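Local coordinates for manganese-dependent inorganic pyrophosphatase (Methanocaldococcus jannaschii, PDB 2EB0), which catalyses the hydrolysis of inorganic diphosphate to two phosphate ions, using two manganese ions per subunit as cofactor, at residues A18-Y23 / A137-S142; T39-R44 / E177-E182; R44-M49 / A171-I176; S142-D147 / E162-L167. All coordinates share one frame; numbering follows the deposited sequence.

Contact 1: residues A18-Y23 / A137-S142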
loop_
_atom_site.group_PDB
_atom_site.type_symbol
_atom_site.label_atom_id
_atom_site.label_comp_id
_atom_site.label_asym_id
_atom_site.label_seq_id
_atom_site.Cartn_x
_atom_site.Cartn_y
_atom_site.Cartn_z
ATOM N N ALA B 18 0.458 -3.846 18.141
ATOM C CA ALA B 18 1.913 -3.887 18.247
ATOM C C ALA B 18 2.334 -5.078 19.097
ATOM O O ALA B 18 3.251 -5.818 18.745
ATOM C CB ALA B 18 2.435 -2.594 18.876
ATOM N N ILE B 19 1.654 -5.245 20.224
ATOM C CA ILE B 19 1.945 -6.330 21.150
ATOM C C ILE B 19 1.682 -7.701 20.526
ATOM O O ILE B 19 2.551 -8.570 20.531
ATOM C CB ILE B 19 1.099 -6.170 22.456
ATOM C CG1 ILE B 19 1.689 -5.055 23.314
ATOM C CG2 ILE B 19 1.054 -7.472 23.235
ATOM C CD1 ILE B 19 0.832 -4.680 24.488
ATOM N N VAL B 20 0.486 -7.879 19.979
ATOM C CA VAL B 20 0.097 -9.149 19.387
ATOM C C VAL B 20 0.941 -9.524 18.166
ATOM O O VAL B 20 1.387 -10.662 18.051
ATOM C CB VAL B 20 -1.411 -9.133 19.039
ATOM C CG1 VAL B 20 -1.854 -10.486 18.488
ATOM C CG2 VAL B 20 -2.209 -8.786 20.300
ATOM N N LEU B 21 1.193 -8.573 17.272
ATOM C CA LEU B 21 1.995 -8.891 16.099
ATOM C C LEU B 21 3.428 -9.205 16.520
ATOM O O LEU B 21 4.052 -10.120 15.984
ATOM C CB LEU B 21 1.970 -7.741 15.087
ATOM C CG LEU B 21 2.599 -8.044 13.720
ATOM C CD1 LEU B 21 1.974 -9.302 13.132
ATOM C CD2 LEU B 21 2.389 -6.858 12.776
ATOM N N ALA B 22 3.941 -8.455 17.490
ATOM C CA ALA B 22 5.294 -8.683 17.992
ATOM C C ALA B 22 5.384 -10.099 18.548
ATOM O O ALA B 22 6.393 -10.781 18.379
ATOM C CB ALA B 22 5.626 -7.685 19.072
ATOM N N TYR B 23 4.324 -10.532 19.218
ATOM C CA TYR B 23 4.266 -11.877 19.786
ATOM C C TYR B 23 4.364 -12.921 18.672
ATOM O O TYR B 23 5.101 -13.893 18.789
ATOM C CB TYR B 23 2.949 -12.059 20.547
ATOM C CG TYR B 23 2.559 -13.493 20.822
ATOM C CD1 TYR B 23 3.145 -14.215 21.860
ATOM C CD2 TYR B 23 1.587 -14.123 20.051
ATOM C CE1 TYR B 23 2.768 -15.540 22.129
ATOM C CE2 TYR B 23 1.203 -15.442 20.304
ATOM C CZ TYR B 23 1.796 -16.142 21.343
ATOM O OH TYR B 23 1.414 -17.445 21.584
ATOM N N ALA B 137 -5.957 -12.395 23.010
ATOM C CA ALA B 137 -7.221 -12.420 22.278
ATOM C C ALA B 137 -8.080 -11.274 22.824
ATOM O O ALA B 137 -8.837 -10.636 22.087
ATOM C CB ALA B 137 -7.929 -13.751 22.479
ATOM N N GLY B 138 -7.937 -11.018 24.122
ATOM C CA GLY B 138 -8.675 -9.946 24.761
ATOM C C GLY B 138 -8.253 -8.582 24.248
ATOM O O GLY B 138 -9.085 -7.685 24.131
ATOM N N LEU B 139 -6.965 -8.409 23.950
ATOM C CA LEU B 139 -6.481 -7.124 23.442
ATOM C C LEU B 139 -7.007 -6.864 22.042
ATOM O O LEU B 139 -7.418 -5.750 21.721
ATOM C CB LEU B 139 -4.952 -7.069 23.384
ATOM C CG LEU B 139 -4.094 -7.170 24.642
ATOM C CD1 LEU B 139 -2.677 -6.778 24.249
ATOM C CD2 LEU B 139 -4.607 -6.260 25.757
ATOM N N LEU B 140 -6.975 -7.895 21.203
ATOM C CA LEU B 140 -7.456 -7.764 19.838
ATOM C C LEU B 140 -8.928 -7.402 19.880
ATOM O O LEU B 140 -9.403 -6.570 19.101
ATOM C CB LEU B 140 -7.269 -9.071 19.069
ATOM C CG LEU B 140 -5.839 -9.524 18.775
ATOM C CD1 LEU B 140 -5.894 -10.794 17.908
ATOM C CD2 LEU B 140 -5.070 -8.414 18.067
ATOM N N LEU B 141 -9.644 -8.045 20.799
ATOM C CA LEU B 141 -11.065 -7.804 20.982
ATOM C C LEU B 141 -11.277 -6.351 21.363
ATOM O O LEU B 141 -12.108 -5.661 20.784
ATOM C CB LEU B 141 -11.619 -8.695 22.094
ATOM C CG LEU B 141 -13.060 -8.380 22.511
ATOM C CD1 LEU B 141 -13.965 -8.328 21.291
ATOM C CD2 LEU B 141 -13.538 -9.448 23.492
ATOM N N SER B 142 -10.519 -5.897 22.351
ATOM C CA SER B 142 -10.621 -4.521 22.821
ATOM C C SER B 142 -10.309 -3.543 21.687
ATOM O O SER B 142 -10.984 -2.524 21.525
ATOM C CB SER B 142 -9.648 -4.290 23.977
ATOM O OG SER B 142 -9.813 -5.286 24.967
#
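Val20 and Leu140 meet because each first torsion swings a methyl-bearing branch into the space between the helices. In Val20, chi1 of -177° sets CG1 trans to the amide nitrogen and CG2 trans to the carbonyl carbon, which turns the fork of its two methyls toward helix 134-148. Leu140 has its CG trans to the carbonyl carbon (chi1 -67°) and an extended second torsion, which carries its branch across although its CB does not point straight at the partner helix. Its CD2 enters the fork, 3.6 Å from Val20 CG2 and 3.8 Å from Val20 CG1. Leu139, one position earlier, puts its CD1 methyl 3.9 Å from Ile19 CG2; here the two side chains run at about a right angle, and Leu139 CD1 is also 4.1 Å from Ile19 CD1. Branched aliphatic residues suit such a place, since they offer methyls in several directions and need no polar partner. With an alanine in place of Leu140, Val20 would probably face a gap where CD2 now fills its fork. Behind the interface, Ser142 OG bonds back to Gly138 O at 2.6 Å, meeting that oxygen from the face opposite the Ser142 amide, so the buried hydroxyl is satisfied within its own helix. The helix segments run roughly antiparallel, at 139°, with axes 9.9 Å apart. Helix 12-25 follows strand 2-5 of the parallel sheet, while helix 134-148 also leans on Leu167 of helix 158-171 through Leu140 and on Val42 and Leu43 of helix 37-45 through Leu139.

Contact 2: residues T39-R44 / E177-E182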
loop_
_atom_site.group_PDB
_atom_site.type_symbol
_atom_site.label_atom_id
_atom_site.label_comp_id
_atom_site.label_asym_id
_atom_site.label_seq_id
_atom_site.Cartn_x
_atom_site.Cartn_y
_atom_site.Cartn_z
ATOM N N THR B 39 -6.738 2.426 27.002
ATOM C CA THR B 39 -5.753 1.383 26.801
ATOM C C THR B 39 -5.234 0.874 28.144
ATOM O O THR B 39 -5.075 -0.336 28.346
ATOM C CB THR B 39 -4.598 1.915 25.933
ATOM O OG1 THR B 39 -5.151 2.583 24.789
ATOM C CG2 THR B 39 -3.713 0.778 25.465
ATOM N N GLU B 40 -4.983 1.795 29.068
ATOM C CA GLU B 40 -4.507 1.401 30.391
ATOM C C GLU B 40 -5.512 0.405 30.972
ATOM O O GLU B 40 -5.140 -0.643 31.499
ATOM C CB GLU B 40 -4.387 2.625 31.298
ATOM C CG GLU B 40 -3.991 2.296 32.719
ATOM C CD GLU B 40 -3.811 3.538 33.568
ATOM O OE1 GLU B 40 -3.660 3.401 34.802
ATOM O OE2 GLU B 40 -3.819 4.651 32.996
ATOM N N PHE B 41 -6.788 0.744 30.847
ATOM C CA PHE B 41 -7.877 -0.091 31.329
ATOM C C PHE B 41 -7.812 -1.477 30.683
ATOM O O PHE B 41 -7.836 -2.500 31.373
ATOM C CB PHE B 41 -9.206 0.600 31.002
ATOM C CG PHE B 41 -10.409 -0.300 31.085
ATOM C CD1 PHE B 41 -10.749 -0.930 32.276
ATOM C CD2 PHE B 41 -11.223 -0.488 29.969
ATOM C CE1 PHE B 41 -11.884 -1.733 32.362
ATOM C CE2 PHE B 41 -12.355 -1.283 30.040
ATOM C CZ PHE B 41 -12.691 -1.910 31.238
ATOM N N VAL B 42 -7.712 -1.500 29.358
ATOM C CA VAL B 42 -7.652 -2.748 28.605
ATOM C C VAL B 42 -6.426 -3.598 28.956
ATOM O O VAL B 42 -6.534 -4.820 29.104
ATOM C CB VAL B 42 -7.701 -2.461 27.071
ATOM C CG1 VAL B 42 -7.379 -3.707 26.276
ATOM C CG2 VAL B 42 -9.080 -1.966 26.693
ATOM N N LEU B 43 -5.269 -2.959 29.102
ATOM C CA LEU B 43 -4.047 -3.685 29.450
ATOM C C LEU B 43 -4.176 -4.310 30.834
ATOM O O LEU B 43 -3.921 -5.505 31.020
ATOM C CB LEU B 43 -2.842 -2.747 29.438
ATOM C CG LEU B 43 -2.484 -2.103 28.100
ATOM C CD1 LEU B 43 -1.232 -1.274 28.282
ATOM C CD2 LEU B 43 -2.278 -3.178 27.045
ATOM N N ARG B 44 -4.561 -3.496 31.808
ATOM C CA ARG B 44 -4.739 -3.994 33.163
ATOM C C ARG B 44 -5.749 -5.152 33.159
ATOM O O ARG B 44 -5.555 -6.167 33.821
ATOM C CB ARG B 44 -5.246 -2.875 34.077
ATOM C CG ARG B 44 -5.709 -3.366 35.446
ATOM C CD ARG B 44 -6.154 -2.234 36.358
ATOM N NE ARG B 44 -5.031 -1.456 36.871
ATOM C CZ ARG B 44 -4.603 -0.314 36.346
ATOM N NH1 ARG B 44 -5.205 0.203 35.280
ATOM N NH2 ARG B 44 -3.570 0.317 36.896
ATOM N N GLU B 177 -21.207 -6.584 24.431
ATOM C CA GLU B 177 -21.913 -5.320 24.601
ATOM C C GLU B 177 -21.614 -4.641 25.927
ATOM O O GLU B 177 -21.448 -3.425 25.979
ATOM C CB GLU B 177 -23.420 -5.535 24.465
ATOM C CG GLU B 177 -23.852 -5.902 23.061
ATOM C CD GLU B 177 -23.327 -4.922 22.029
ATOM O OE1 GLU B 177 -23.585 -3.706 22.178
ATOM O OE2 GLU B 177 -22.657 -5.367 21.074
ATOM N N GLU B 178 -21.556 -5.425 26.997
ATOM C CA GLU B 178 -21.271 -4.881 28.325
ATOM C C GLU B 178 -19.822 -4.416 28.412
ATOM O O GLU B 178 -19.547 -3.342 28.940
ATOM C CB GLU B 178 -21.535 -5.924 29.408
ATOM C CG GLU B 178 -22.996 -6.221 29.632
ATOM C CD GLU B 178 -23.216 -7.182 30.776
ATOM O OE1 GLU B 178 -24.391 -7.431 31.122
ATOM O OE2 GLU B 178 -22.216 -7.688 31.329
ATOM N N PHE B 179 -18.905 -5.233 27.902
ATOM C CA PHE B 179 -17.494 -4.873 27.910
ATOM C C PHE B 179 -17.312 -3.605 27.078
ATOM O O PHE B 179 -16.582 -2.697 27.470
ATOM C CB PHE B 179 -16.653 -6.013 27.336
ATOM C CG PHE B 179 -15.198 -5.675 27.184
ATOM C CD1 PHE B 179 -14.548 -4.882 28.128
ATOM C CD2 PHE B 179 -14.468 -6.165 26.106
ATOM C CE1 PHE B 179 -13.184 -4.577 27.998
ATOM C CE2 PHE B 179 -13.105 -5.870 25.966
ATOM C CZ PHE B 179 -12.463 -5.075 26.915
ATOM N N GLY B 180 -18.005 -3.548 25.944
ATOM C CA GLY B 180 -17.934 -2.393 25.068
ATOM C C GLY B 180 -18.417 -1.118 25.739
ATOM O O GLY B 180 -17.850 -0.044 25.525
ATOM N N MET B 181 -19.461 -1.223 26.552
ATOM C CA MET B 181 -19.970 -0.040 27.227
ATOM C C MET B 181 -18.852 0.549 28.088
ATOM O O MET B 181 -18.679 1.769 28.155
ATOM C CB MET B 181 -21.183 -0.388 28.095
ATOM C CG MET B 181 -21.757 0.819 28.844
ATOM S SD MET B 181 -22.011 2.262 27.762
ATOM C CE MET B 181 -23.571 1.818 26.946
ATOM N N GLU B 182 -18.089 -0.335 28.730
ATOM C CA GLU B 182 -16.970 0.067 29.575
ATOM C C GLU B 182 -15.944 0.832 28.741
ATOM O O GLU B 182 -15.481 1.909 29.122
ATOM C CB GLU B 182 -16.329 -1.174 30.199
ATOM C CG GLU B 182 -16.258 -1.109 31.703
ATOM C CD GLU B 182 -17.577 -0.681 32.308
ATOM O OE1 GLU B 182 -18.531 -1.484 32.283
ATOM O OE2 GLU B 182 -17.664 0.466 32.795
#
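Phe41 and Glu182 mark the closest backbone approach of the two helical segments, yet their CA atoms are still 9.3 Å apart, so the space has to be bridged by long side chains. Phe41 supplies the bridge: its ring carbon is trans to the backbone nitrogen (chi1 164°), and the far rim of the ring reaches helix 176-188. There CZ lies 3.7 Å from Glu182 CG, and CE2 lies 4.0 Å from Glu182 CB. These methylenes form the aliphatic part of the glutamate, which crosses the phenylalanine at about a right angle. A bend at chi2 then leads the carboxylate away, its plane turned 78° from that of the ring. Glutamate thus serves both needs of an exposed position, with carbon against the ring and charge at the surface. On the inner side Phe41 CE2 touches Phe179 CE1 at 4.0 Å, the two aromatic side chains sliding past each other in opposite directions. A serine at Phe41 would probably leave the Glu182 methylenes and the Phe179 rim without their apolar partner, opening a gap between the helices. Deeper in, Phe179 and Val42 both pack on helix 134-148, at Ser142, and Phe179 also makes a cation-pi contact with Lys45. The pair therefore joins helices 37-45 and 176-188 where both pack on helix 134-148, while Thr39 and Leu43 rest on Ile15 of helix 12-25.

Contact 3: residues R44-M49 / A171-I176; sequences RKFGVM and AGISNI
Apolar contact begins with Phe46, whose CE2 stands 4.0 Å from Ile173 CD1. This methyl lies at the ring edge, near the ring plane, and the two side chains cross at about a right angle. Ala171 CB joins at 4.2 Å from the same Phe46 CE2; a small side chain suits a spot where a broad ring must come close. Within its own segment Lys45, extended as far as its last bend, lays CG 4.0 Å above one face of the Phe46 ring, toward the rim. Its NZ end is what meets Ile173, tip to tip and so closely that the exact spacing is doubtful; Lys45 also makes a cation-pi contact with Phe179. Backbone bonds end helix 37-45: Gly47 N bonds to Arg44 O at 3.2 Å, while Val48 N probably bonds to Leu43 O. Gly47 has positive phi, and across the contact Gly172 likewise takes it up after helix 158-171, a conformation easy for glycine. A side-chain bond starts the next helix, Asn175 OD1 capping Glu178 N. The result is a surface meeting of a helix-ending Schellman motif, with Gly47 as C-prime residue, and the loop between helices 158-171 and 176-188, which closes with an asparagine N-cap.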
loop_
_atom_site.group_PDB
_atom_site.type_symbol
_atom_site.label_atom_id
_atom_site.label_comp_id
_atom_site.label_asym_id
_atom_site.label_seq_id
_atom_site.Cartn_x
_atom_site.Cartn_y
_atom_site.Cartn_z
ATOM N N ARG B 44 -4.561 -3.496 31.808
ATOM C CA ARG B 44 -4.739 -3.994 33.163
ATOM C C ARG B 44 -5.749 -5.152 33.159
ATOM O O ARG B 44 -5.555 -6.167 33.821
ATOM C CB ARG B 44 -5.246 -2.875 34.077
ATOM C CG ARG B 44 -5.709 -3.366 35.446
ATOM C CD ARG B 44 -6.154 -2.234 36.358
ATOM N NE ARG B 44 -5.031 -1.456 36.871
ATOM C CZ ARG B 44 -4.603 -0.314 36.346
ATOM N NH1 ARG B 44 -5.205 0.203 35.280
ATOM N NH2 ARG B 44 -3.570 0.317 36.896
ATOM N N LYS B 45 -6.817 -4.995 32.390
ATOM C CA LYS B 45 -7.852 -6.015 32.334
ATOM C C LYS B 45 -7.337 -7.393 31.949
ATOM O O LYS B 45 -7.693 -8.382 32.580
ATOM C CB LYS B 45 -8.957 -5.592 31.365
ATOM C CG LYS B 45 -10.128 -6.553 31.303
ATOM C CD LYS B 45 -11.289 -5.914 30.560
ATOM C CE LYS B 45 -12.549 -6.757 30.643
ATOM N NZ LYS B 45 -12.503 -7.930 29.745
ATOM N N PHE B 46 -6.491 -7.467 30.926
ATOM C CA PHE B 46 -5.992 -8.763 30.499
ATOM C C PHE B 46 -4.619 -9.131 31.010
ATOM O O PHE B 46 -3.993 -10.049 30.493
ATOM C CB PHE B 46 -6.047 -8.866 28.974
ATOM C CG PHE B 46 -7.432 -8.730 28.434
ATOM C CD1 PHE B 46 -7.887 -7.511 27.952
ATOM C CD2 PHE B 46 -8.315 -9.809 28.480
ATOM C CE1 PHE B 46 -9.210 -7.363 27.521
ATOM C CE2 PHE B 46 -9.631 -9.670 28.053
ATOM C CZ PHE B 46 -10.083 -8.444 27.570
ATOM N N GLY B 47 -4.166 -8.422 32.039
ATOM C CA GLY B 47 -2.867 -8.697 32.627
ATOM C C GLY B 47 -1.726 -8.663 31.635
ATOM O O GLY B 47 -0.850 -9.519 31.665
ATOM N N VAL B 48 -1.737 -7.668 30.761
ATOM C CA VAL B 48 -0.700 -7.505 29.752
ATOM C C VAL B 48 0.154 -6.281 30.066
ATOM O O VAL B 48 -0.367 -5.219 30.380
ATOM C CB VAL B 48 -1.329 -7.352 28.338
ATOM C CG1 VAL B 48 -0.246 -7.046 27.300
ATOM C CG2 VAL B 48 -2.072 -8.646 27.962
ATOM N N MET B 49 1.466 -6.435 29.978
ATOM C CA MET B 49 2.391 -5.336 30.254
ATOM C C MET B 49 2.412 -4.295 29.137
ATOM O O MET B 49 2.264 -4.626 27.959
ATOM C CB MET B 49 3.806 -5.881 30.465
ATOM C CG MET B 49 3.899 -6.974 31.531
ATOM S SD MET B 49 3.253 -6.464 33.149
ATOM C CE MET B 49 1.610 -7.221 33.111
ATOM N N ALA B 171 -11.011 -15.128 24.716
ATOM C CA ALA B 171 -10.710 -14.279 25.866
ATOM C C ALA B 171 -11.643 -14.534 27.040
ATOM O O ALA B 171 -11.441 -13.998 28.131
ATOM C CB ALA B 171 -10.782 -12.805 25.459
ATOM N N GLY B 172 -12.667 -15.348 26.819
ATOM C CA GLY B 172 -13.603 -15.622 27.889
ATOM C C GLY B 172 -14.511 -14.446 28.198
ATOM O O GLY B 172 -14.950 -14.286 29.331
ATOM N N ILE B 173 -14.787 -13.615 27.197
ATOM C CA ILE B 173 -15.673 -12.468 27.373
ATOM C C ILE B 173 -17.057 -12.886 26.874
ATOM O O ILE B 173 -17.306 -12.937 25.665
ATOM C CB ILE B 173 -15.208 -11.243 26.549
ATOM C CG1 ILE B 173 -13.769 -10.876 26.903
ATOM C CG2 ILE B 173 -16.128 -10.064 26.829
ATOM C CD1 ILE B 173 -13.605 -10.334 28.297
ATOM N N SER B 174 -17.954 -13.174 27.813
ATOM C CA SER B 174 -19.308 -13.627 27.492
ATOM C C SER B 174 -20.259 -12.582 26.914
ATOM O O SER B 174 -21.145 -12.919 26.134
ATOM C CB SER B 174 -19.948 -14.247 28.738
ATOM O OG SER B 174 -19.990 -13.312 29.802
ATOM N N ASN B 175 -20.084 -11.320 27.299
ATOM C CA ASN B 175 -20.954 -10.251 26.815
ATOM C C ASN B 175 -20.150 -9.093 26.225
ATOM O O ASN B 175 -19.680 -8.227 26.959
ATOM C CB ASN B 175 -21.824 -9.740 27.969
ATOM C CG ASN B 175 -22.937 -8.821 27.502
ATOM O OD1 ASN B 175 -22.694 -7.808 26.848
ATOM N ND2 ASN B 175 -24.169 -9.170 27.844
ATOM N N ILE B 176 -20.017 -9.070 24.901
ATOM C CA ILE B 176 -19.261 -8.024 24.219
ATOM C C ILE B 176 -19.880 -6.641 24.418
ATOM O O ILE B 176 -19.164 -5.643 24.558
ATOM C CB ILE B 176 -19.164 -8.303 22.698
ATOM C CG1 ILE B 176 -18.351 -9.575 22.445
ATOM C CG2 ILE B 176 -18.533 -7.117 21.986
ATOM C CD1 ILE B 176 -18.293 -9.994 20.961
#

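Contact 4: residues S142-D147 / E162-L167; sequences SAIISD and EMAKKL. With MN (manganese (II) ion), chain E.
Ile144 faces three residues of helix 158-171, two with its CD1 methyl and one with CG2. Leu167 crosses it at about a right angle and brings its CD1 to 3.7 Å from Ile144 CD1. Met163 comes in at a slant: its CB is 3.9 Å from Ile144 CD1, after which bends at chi2 and chi3 lead the rest of the chain away; the Met163 side chain also touches Ala114 of helix 109-118. Ala164 lies beside the other branch, and its short side chain lets the backbones draw together; its CA is 6.8 Å from that of Ile144, and its CB lies 4.5 Å from Ile144 CG2. With chi1 at -61° the isoleucine sets its two branches apart, CG1 carrying CD1 to Leu167 and Met163 while CG2 faces the alanine, so beta-branching fills the interface on two fronts. The segments run roughly antiparallel, at 143°, their axes 9.8 Å apart. The same helix carries a metal ligand: three residues after Ile144, Asp147 OD2 binds manganese at 2.4 Å, while Asp147 OD1 remains 3.2 Å from the ion, so the carboxylate binds through one oxygen (monodentate). Asp13, Asp66 and His88 complete the protein ligands of this ion, one of the two manganese sites of the DHH-domain active centre of a family II pyrophosphatase.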
loop_
_atom_site.group_PDB
_atom_site.type_symbol
_atom_site.label_atom_id
_atom_site.label_comp_id
_atom_site.label_asym_id
_atom_site.label_seq_id
_atom_site.Cartn_x
_atom_site.Cartn_y
_atom_site.Cartn_z
ATOM N N SER B 142 -10.519 -5.897 22.351
ATOM C CA SER B 142 -10.621 -4.521 22.821
ATOM C C SER B 142 -10.309 -3.543 21.687
ATOM O O SER B 142 -10.984 -2.524 21.525
ATOM C CB SER B 142 -9.648 -4.290 23.977
ATOM O OG SER B 142 -9.813 -5.286 24.967
ATOM N N ALA B 143 -9.285 -3.866 20.908
ATOM C CA ALA B 143 -8.877 -3.019 19.795
ATOM C C ALA B 143 -10.012 -2.871 18.794
ATOM O O ALA B 143 -10.293 -1.768 18.330
ATOM C CB ALA B 143 -7.638 -3.606 19.108
ATOM N N ILE B 144 -10.666 -3.979 18.462
ATOM C CA ILE B 144 -11.766 -3.934 17.513
ATOM C C ILE B 144 -12.898 -3.060 18.048
ATOM O O ILE B 144 -13.372 -2.157 17.359
ATOM C CB ILE B 144 -12.292 -5.357 17.195
ATOM C CG1 ILE B 144 -11.165 -6.187 16.557
ATOM C CG2 ILE B 144 -13.471 -5.277 16.242
ATOM C CD1 ILE B 144 -11.578 -7.561 16.071
ATOM N N ILE B 145 -13.313 -3.315 19.285
ATOM C CA ILE B 145 -14.376 -2.543 19.898
ATOM C C ILE B 145 -14.006 -1.064 19.965
ATOM O O ILE B 145 -14.831 -0.192 19.692
ATOM C CB ILE B 145 -14.671 -3.034 21.326
ATOM C CG1 ILE B 145 -15.377 -4.392 21.266
ATOM C CG2 ILE B 145 -15.511 -1.991 22.079
ATOM C CD1 ILE B 145 -15.441 -5.120 22.596
ATOM N N SER B 146 -12.764 -0.790 20.337
ATOM C CA SER B 146 -12.302 0.577 20.461
ATOM C C SER B 146 -12.318 1.308 19.136
ATOM O O SER B 146 -12.863 2.401 19.025
ATOM C CB SER B 146 -10.884 0.603 21.028
ATOM O OG SER B 146 -10.350 1.913 20.933
ATOM N N ASP B 147 -11.724 0.693 18.124
ATOM C CA ASP B 147 -11.644 1.313 16.812
ATOM C C ASP B 147 -12.985 1.521 16.108
ATOM O O ASP B 147 -13.172 2.508 15.397
ATOM C CB ASP B 147 -10.704 0.501 15.932
ATOM C CG ASP B 147 -9.466 1.275 15.557
ATOM O OD1 ASP B 147 -8.940 2.016 16.416
ATOM O OD2 ASP B 147 -9.012 1.139 14.407
ATOM N N GLU B 162 -17.474 -10.504 13.095
ATOM C CA GLU B 162 -17.165 -11.932 13.061
ATOM C C GLU B 162 -15.923 -12.229 13.897
ATOM O O GLU B 162 -15.879 -13.184 14.669
ATOM C CB GLU B 162 -16.944 -12.364 11.613
ATOM C CG GLU B 162 -16.516 -13.804 11.441
ATOM C CD GLU B 162 -16.198 -14.139 9.994
ATOM O OE1 GLU B 162 -15.798 -15.293 9.726
ATOM O OE2 GLU B 162 -16.351 -13.247 9.127
ATOM N N MET B 163 -14.914 -11.384 13.745
ATOM C CA MET B 163 -13.679 -11.557 14.476
ATOM C C MET B 163 -13.866 -11.290 15.966
ATOM O O MET B 163 -13.328 -12.017 16.801
ATOM C CB MET B 163 -12.606 -10.651 13.882
ATOM C CG MET B 163 -11.311 -11.384 13.632
ATOM S SD MET B 163 -11.255 -12.603 12.270
ATOM C CE MET B 163 -12.850 -13.427 12.313
ATOM N N ALA B 164 -14.643 -10.261 16.290
ATOM C CA ALA B 164 -14.916 -9.914 17.677
ATOM C C ALA B 164 -15.527 -11.106 18.413
ATOM O O ALA B 164 -15.081 -11.468 19.502
ATOM C CB ALA B 164 -15.869 -8.710 17.750
ATOM N N LYS B 165 -16.545 -11.719 17.819
ATOM C CA LYS B 165 -17.199 -12.857 18.453
ATOM C C LYS B 165 -16.242 -14.007 18.747
ATOM O O LYS B 165 -16.283 -14.591 19.819
ATOM C CB LYS B 165 -18.353 -13.368 17.586
ATOM C CG LYS B 165 -19.554 -12.433 17.534
ATOM C CD LYS B 165 -20.710 -13.060 16.766
ATOM C CE LYS B 165 -21.887 -12.104 16.635
ATOM N NZ LYS B 165 -21.558 -10.924 15.785
ATOM N N LYS B 166 -15.395 -14.344 17.786
ATOM C CA LYS B 166 -14.445 -15.432 17.961
ATOM C C LYS B 166 -13.376 -15.102 18.998
ATOM O O LYS B 166 -12.925 -15.982 19.731
ATOM C CB LYS B 166 -13.789 -15.765 16.626
ATOM C CG LYS B 166 -14.725 -16.431 15.638
ATOM C CD LYS B 166 -14.121 -16.471 14.243
ATOM C CE LYS B 166 -14.285 -17.841 13.605
ATOM N NZ LYS B 166 -13.469 -18.884 14.305
ATOM N N LEU B 167 -12.969 -13.837 19.052
ATOM C CA LEU B 167 -11.957 -13.405 20.015
ATOM C C LEU B 167 -12.538 -13.417 21.427
ATOM O O LEU B 167 -11.864 -13.818 22.372
ATOM C CB LEU B 167 -11.444 -12.004 19.659
ATOM C CG LEU B 167 -10.681 -11.953 18.333
ATOM C CD1 LEU B 167 -10.446 -10.508 17.928
ATOM C CD2 LEU B 167 -9.355 -12.717 18.469
HETATM MN MN MN E . -6.676 1.550 14.132
#

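In the fold
From the N terminus, helix 12-25 is first tied by contact 1 to helix 134-148, a loop enclosing most of the parallel sheet. Helix 37-45 lies within that loop, but its partners come later in the chain, so contacts 2 and 3 both cross contact 1. Contact 2 joins helix 37-45 to helix 176-188; contact 3, nested inside it, joins the end of helix 37-45 to the loop between helices 158-171 and 176-188. Contact 4 follows contact 1 in series, closing the short loop from helix 134-148 to helix 158-171, and is nested inside contact 3. Ser142, shared by contacts 1 and 4, touches Val42, Phe46 and Phe179, joining all four contacts.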